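Local coordinates for protein arylmalonate decarboxylase (PDB 3IXM) that catalyses the decarboxylation of 2-aryl-2-methylmalonates to 2-arylpropionates, releasing carbon dioxide and taking up a proton, at residues V120-A125 with T146-L151; D182-S187 with V206-S211. The protein carries 1 engineered substitution. All blocks are in the same frame, centred on the assembly; numbering follows the deposited sequence.

Contact 1. Residues V120-A125 with T146-L151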
# COMPACT_ATOMS: atom_id res chain seq x y z
N VAL A 120 7.59 2.51 -14.15
CA VAL A 120 7.80 2.15 -12.75
C VAL A 120 8.47 0.79 -12.56
O VAL A 120 7.98 -0.22 -13.09
CB VAL A 120 6.48 2.26 -11.88
CG1 VAL A 120 5.45 1.17 -12.27
CG2 VAL A 120 6.82 2.18 -10.37
N ALA A 121 9.60 0.78 -11.83
CA ALA A 121 10.31 -0.47 -11.47
C ALA A 121 9.71 -1.04 -10.18
O ALA A 121 9.36 -0.28 -9.30
CB ALA A 121 11.82 -0.20 -11.28
N LEU A 122 9.52 -2.35 -10.11
CA LEU A 122 8.90 -2.95 -8.93
C LEU A 122 9.95 -3.60 -8.06
O LEU A 122 10.83 -4.30 -8.54
CB LEU A 122 7.82 -3.97 -9.32
CG LEU A 122 6.83 -3.51 -10.38
CD1 LEU A 122 5.82 -4.60 -10.56
CD2 LEU A 122 6.15 -2.26 -9.91
N ALA A 123 9.84 -3.36 -6.76
CA ALA A 123 10.67 -4.02 -5.77
C ALA A 123 9.68 -4.61 -4.74
O ALA A 123 9.05 -3.88 -4.02
CB ALA A 123 11.60 -3.00 -5.13
N THR A 124 9.51 -5.93 -4.72
CA THR A 124 8.45 -6.48 -3.88
C THR A 124 8.88 -7.67 -3.02
O THR A 124 10.00 -8.18 -3.12
CB THR A 124 7.26 -6.97 -4.72
OG1 THR A 124 7.60 -8.25 -5.25
CG2 THR A 124 6.89 -5.94 -5.85
N ALA A 125 7.98 -8.08 -2.14
CA ALA A 125 8.16 -9.34 -1.38
C ALA A 125 7.09 -10.35 -1.79
O ALA A 125 6.70 -11.20 -1.00
CB ALA A 125 8.04 -9.05 0.09
N THR A 146 8.30 -1.57 -15.61
CA THR A 146 9.52 -1.78 -16.39
C THR A 146 10.36 -3.01 -15.98
O THR A 146 11.32 -3.38 -16.66
CB THR A 146 10.40 -0.57 -16.28
OG1 THR A 146 10.71 -0.35 -14.90
CG2 THR A 146 9.66 0.68 -16.86
N GLY A 147 9.99 -3.64 -14.85
CA GLY A 147 10.70 -4.82 -14.39
C GLY A 147 10.37 -5.02 -12.92
O GLY A 147 9.71 -4.18 -12.32
N CYS A 148 10.87 -6.11 -12.34
CA CYS A 148 10.55 -6.42 -10.94
C CYS A 148 11.68 -7.25 -10.38
O CYS A 148 12.21 -8.16 -11.05
CB CYS A 148 9.21 -7.16 -10.83
SG CYS A 148 8.64 -7.58 -9.11
N ARG A 149 12.07 -6.90 -9.16
CA ARG A 149 12.95 -7.74 -8.36
C ARG A 149 12.28 -7.99 -7.02
O ARG A 149 11.68 -7.06 -6.45
CB ARG A 149 14.27 -7.02 -8.13
CG ARG A 149 15.33 -7.91 -7.40
CD ARG A 149 15.99 -8.90 -8.33
NE ARG A 149 17.20 -9.47 -7.70
CZ ARG A 149 18.45 -9.21 -8.06
NH1 ARG A 149 18.73 -8.42 -9.08
NH2 ARG A 149 19.44 -9.77 -7.39
N SER A 150 12.35 -9.23 -6.55
CA SER A 150 11.64 -9.61 -5.31
C SER A 150 12.57 -10.19 -4.26
O SER A 150 13.57 -10.81 -4.60
CB SER A 150 10.53 -10.62 -5.62
OG SER A 150 9.66 -10.05 -6.55
N LEU A 151 12.21 -10.02 -2.99
CA LEU A 151 13.03 -10.53 -1.86
C LEU A 151 13.12 -12.05 -1.83
O LEU A 151 14.15 -12.61 -1.40
CB LEU A 151 12.45 -10.06 -0.52
CG LEU A 151 12.72 -8.59 -0.16
CD1 LEU A 151 12.04 -8.27 1.18
CD2 LEU A 151 14.21 -8.41 -0.01

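Contact 2. Residues D182-S187 with V206-S211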
# COMPACT_ATOMS: atom_id res chain seq x y z
N ASP A 182 11.19 5.72 -14.29
CA ASP A 182 10.89 7.04 -13.73
C ASP A 182 10.88 7.06 -12.20
O ASP A 182 10.87 8.12 -11.57
CB ASP A 182 9.42 7.37 -14.09
CG ASP A 182 9.27 8.00 -15.42
OD1 ASP A 182 10.29 8.39 -16.04
OD2 ASP A 182 8.12 8.09 -15.87
N GLY A 183 10.75 5.88 -11.59
CA GLY A 183 10.48 5.80 -10.15
C GLY A 183 10.30 4.36 -9.79
O GLY A 183 10.20 3.49 -10.68
N ILE A 184 10.28 4.09 -8.49
CA ILE A 184 10.27 2.73 -7.95
C ILE A 184 9.05 2.55 -7.03
O ILE A 184 8.79 3.41 -6.18
CB ILE A 184 11.60 2.43 -7.15
CG1 ILE A 184 12.83 2.45 -8.10
CG2 ILE A 184 11.50 1.07 -6.38
CD1 ILE A 184 14.13 2.47 -7.39
N LEU A 185 8.33 1.45 -7.21
CA LEU A 185 7.29 1.05 -6.25
C LEU A 185 7.86 -0.05 -5.38
O LEU A 185 8.17 -1.14 -5.90
CB LEU A 185 6.06 0.52 -6.97
CG LEU A 185 4.94 -0.08 -6.13
CD1 LEU A 185 4.45 0.98 -5.19
CD2 LEU A 185 3.77 -0.58 -7.05
N LEU A 186 8.05 0.26 -4.09
CA LEU A 186 8.47 -0.70 -3.08
C LEU A 186 7.19 -1.25 -2.44
O LEU A 186 6.50 -0.53 -1.74
CB LEU A 186 9.35 0.01 -2.02
CG LEU A 186 9.93 -0.82 -0.85
CD1 LEU A 186 10.75 -2.03 -1.39
CD2 LEU A 186 10.87 0.06 -0.02
N SER A 187 6.86 -2.49 -2.71
CA SER A 187 5.64 -3.08 -2.17
C SER A 187 6.03 -4.36 -1.42
O SER A 187 6.06 -5.47 -1.95
CB SER A 187 4.63 -3.32 -3.30
OG SER A 187 3.33 -3.53 -2.76
N VAL A 206 15.84 9.04 -8.05
CA VAL A 206 14.58 8.69 -8.65
C VAL A 206 13.61 8.46 -7.45
O VAL A 206 14.02 7.87 -6.46
CB VAL A 206 14.83 7.45 -9.54
CG1 VAL A 206 14.19 6.20 -9.01
CG2 VAL A 206 14.62 7.72 -11.02
N PRO A 207 12.35 8.94 -7.53
CA PRO A 207 11.50 8.89 -6.33
C PRO A 207 10.93 7.48 -6.08
O PRO A 207 10.75 6.69 -7.02
CB PRO A 207 10.36 9.87 -6.67
CG PRO A 207 10.21 9.71 -8.13
CD PRO A 207 11.62 9.51 -8.68
N VAL A 208 10.66 7.18 -4.82
CA VAL A 208 10.15 5.87 -4.41
C VAL A 208 8.79 6.01 -3.73
O VAL A 208 8.62 6.86 -2.83
CB VAL A 208 11.16 5.20 -3.43
CG1 VAL A 208 10.59 3.91 -2.82
CG2 VAL A 208 12.46 4.96 -4.12
N VAL A 209 7.84 5.16 -4.14
CA VAL A 209 6.57 5.01 -3.42
C VAL A 209 6.61 3.66 -2.70
O VAL A 209 6.86 2.62 -3.34
CB VAL A 209 5.38 5.02 -4.41
CG1 VAL A 209 4.05 4.62 -3.74
CG2 VAL A 209 5.26 6.42 -5.08
N SER A 210 6.40 3.67 -1.39
CA SER A 210 6.20 2.41 -0.65
C SER A 210 4.74 2.24 -0.28
O SER A 210 4.12 3.14 0.31
CB SER A 210 7.06 2.38 0.61
OG SER A 210 6.91 1.17 1.30
N SER A 211 4.23 1.05 -0.59
CA SER A 211 2.80 0.79 -0.57
C SER A 211 2.09 1.00 0.78
O SER A 211 1.09 1.75 0.85
CB SER A 211 2.50 -0.53 -1.30
OG SER A 211 3.10 -1.64 -0.68
O HOH W 1 5.42 -1.33 1.34

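Contact 1. Residues V120-A125 with T146-L151
Thr124 and Ser150 meet hydroxyl to hydroxyl across two parallel strands, Ser150 OG donating to Thr124 OG1 at 3.0 Å. Thr124 OG1 stands between its own backbone N and carbonyl carbon (chi1 80°), which leaves CG2 to run back along the strand to Cys148 SG at 4.0 Å. The sulfur also lies 3.7 Å from Leu122 CB; set anti to the Cys148 backbone N (chi1 -178°), it points forward along the strand, between Leu122 CB and Thr124 CG2. Leu122, Cys148, Thr124 and Ser150 thus share one face of the sheet, Ala123 and Arg149 the other.

The two short strand segments run 13° from parallel, joined by main-chain bonds such as Arg149 N to Leu122 O (2.9 Å) and Thr124 N to Arg149 O (3.0 Å). At the far end Leu151 N reaches Thr124 O at 2.9 Å.

In the second shell, Asn131 OD1 and Tyr126 N also hydrogen-bond Thr124 OG1, so three partners hold this hydroxyl; Asn131 ND2 makes a weak bond to Ser150 OG. Asn131 belongs to helix 128-140, the crossover of this beta-alpha-beta unit, which also packs Leu134 and Leu138 on Leu122, while helix 164-177 lies against Ala123 and Arg149, and strand 183-187 pairs with the other edge of strand 119-124.

Contact 2. Residues D182-S187 with V206-S211
Ile184 and Val208 pair in parallel, their side chains on the same face of the sheet as Leu186 and Ser210. Along Ile184, CB lies 4.0 Å from Val208 CG2. CG1, anti to the carbonyl carbon (chi1 -65°), heads toward the start of the other segment and comes within 4.1 Å of Val206 CG1; CD1, at the tip, meets that same methyl, the two side chains crossing at about a right angle. On the other face, Leu185 lays CD1 over the main chain at 3.5 Å from Val209 O and beside Val209 CG1.

Main-chain bonds such as Val209 N to Ile184 O (2.9 Å) and Leu186 N to Val209 O (2.7 Å) join the strands. With helix 196-204 as the connection, the strands form a beta-alpha-beta unit of one of the two four-stranded parallel sheets, as in the aspartate/glutamate racemase clan to which this family belongs. The helix packs Val200 on Val208 and Leu204 on Ile184; on the opposite face, Val108 of helix 104-114 touches Leu185.

Where strand 208-210 gives way to helix 211-222, Ser211 N bonds to Leu186 O. Ser211 OG, set between its own backbone N and carbonyl carbon (chi1 62°), meets Ser187 OG at 2.8 Å, and either hydroxyl may be the donor; Ser187 OG also hydrogen-bonds Tyr126 OH, so two hydroxyl partners limit its rotation. A water lies 2.9 Å from Ser210 OG, in hydrogen-bonding contact, and donates a weak bond to Leu186 O. Thr193 OG1 is a further partner of Ser210 OG, tying the end of this strand to the loop ahead of helix 196-204.

Contacts 1 and 2 lie in one parallel sheet, their centres 9 Å apart, and meet where strands 119-124 and 183-187 run side by side. At the seam, Leu185 N probably hydrogen-bonds Ala121 O at 2.9 Å. Ala123 N probably does the same with Leu185 O, also at 2.9 Å, and Val120 CG2 packs 3.6 Å from Leu185 N. Contact 1 includes the edge strand 144-150 and contact 2 the edge strand 208-210. Toward the C-terminal ends, Thr124 CB packs 3.4 Å from Ser187 O. Tyr126 connects the two through hydrogen bonds of its N with Thr124 OG1 and its OH with Ser187 OG. The Ser187 side chain lies about 4 Å from a sulfate, probably from the crystallisation liquor, that may mark a pocket.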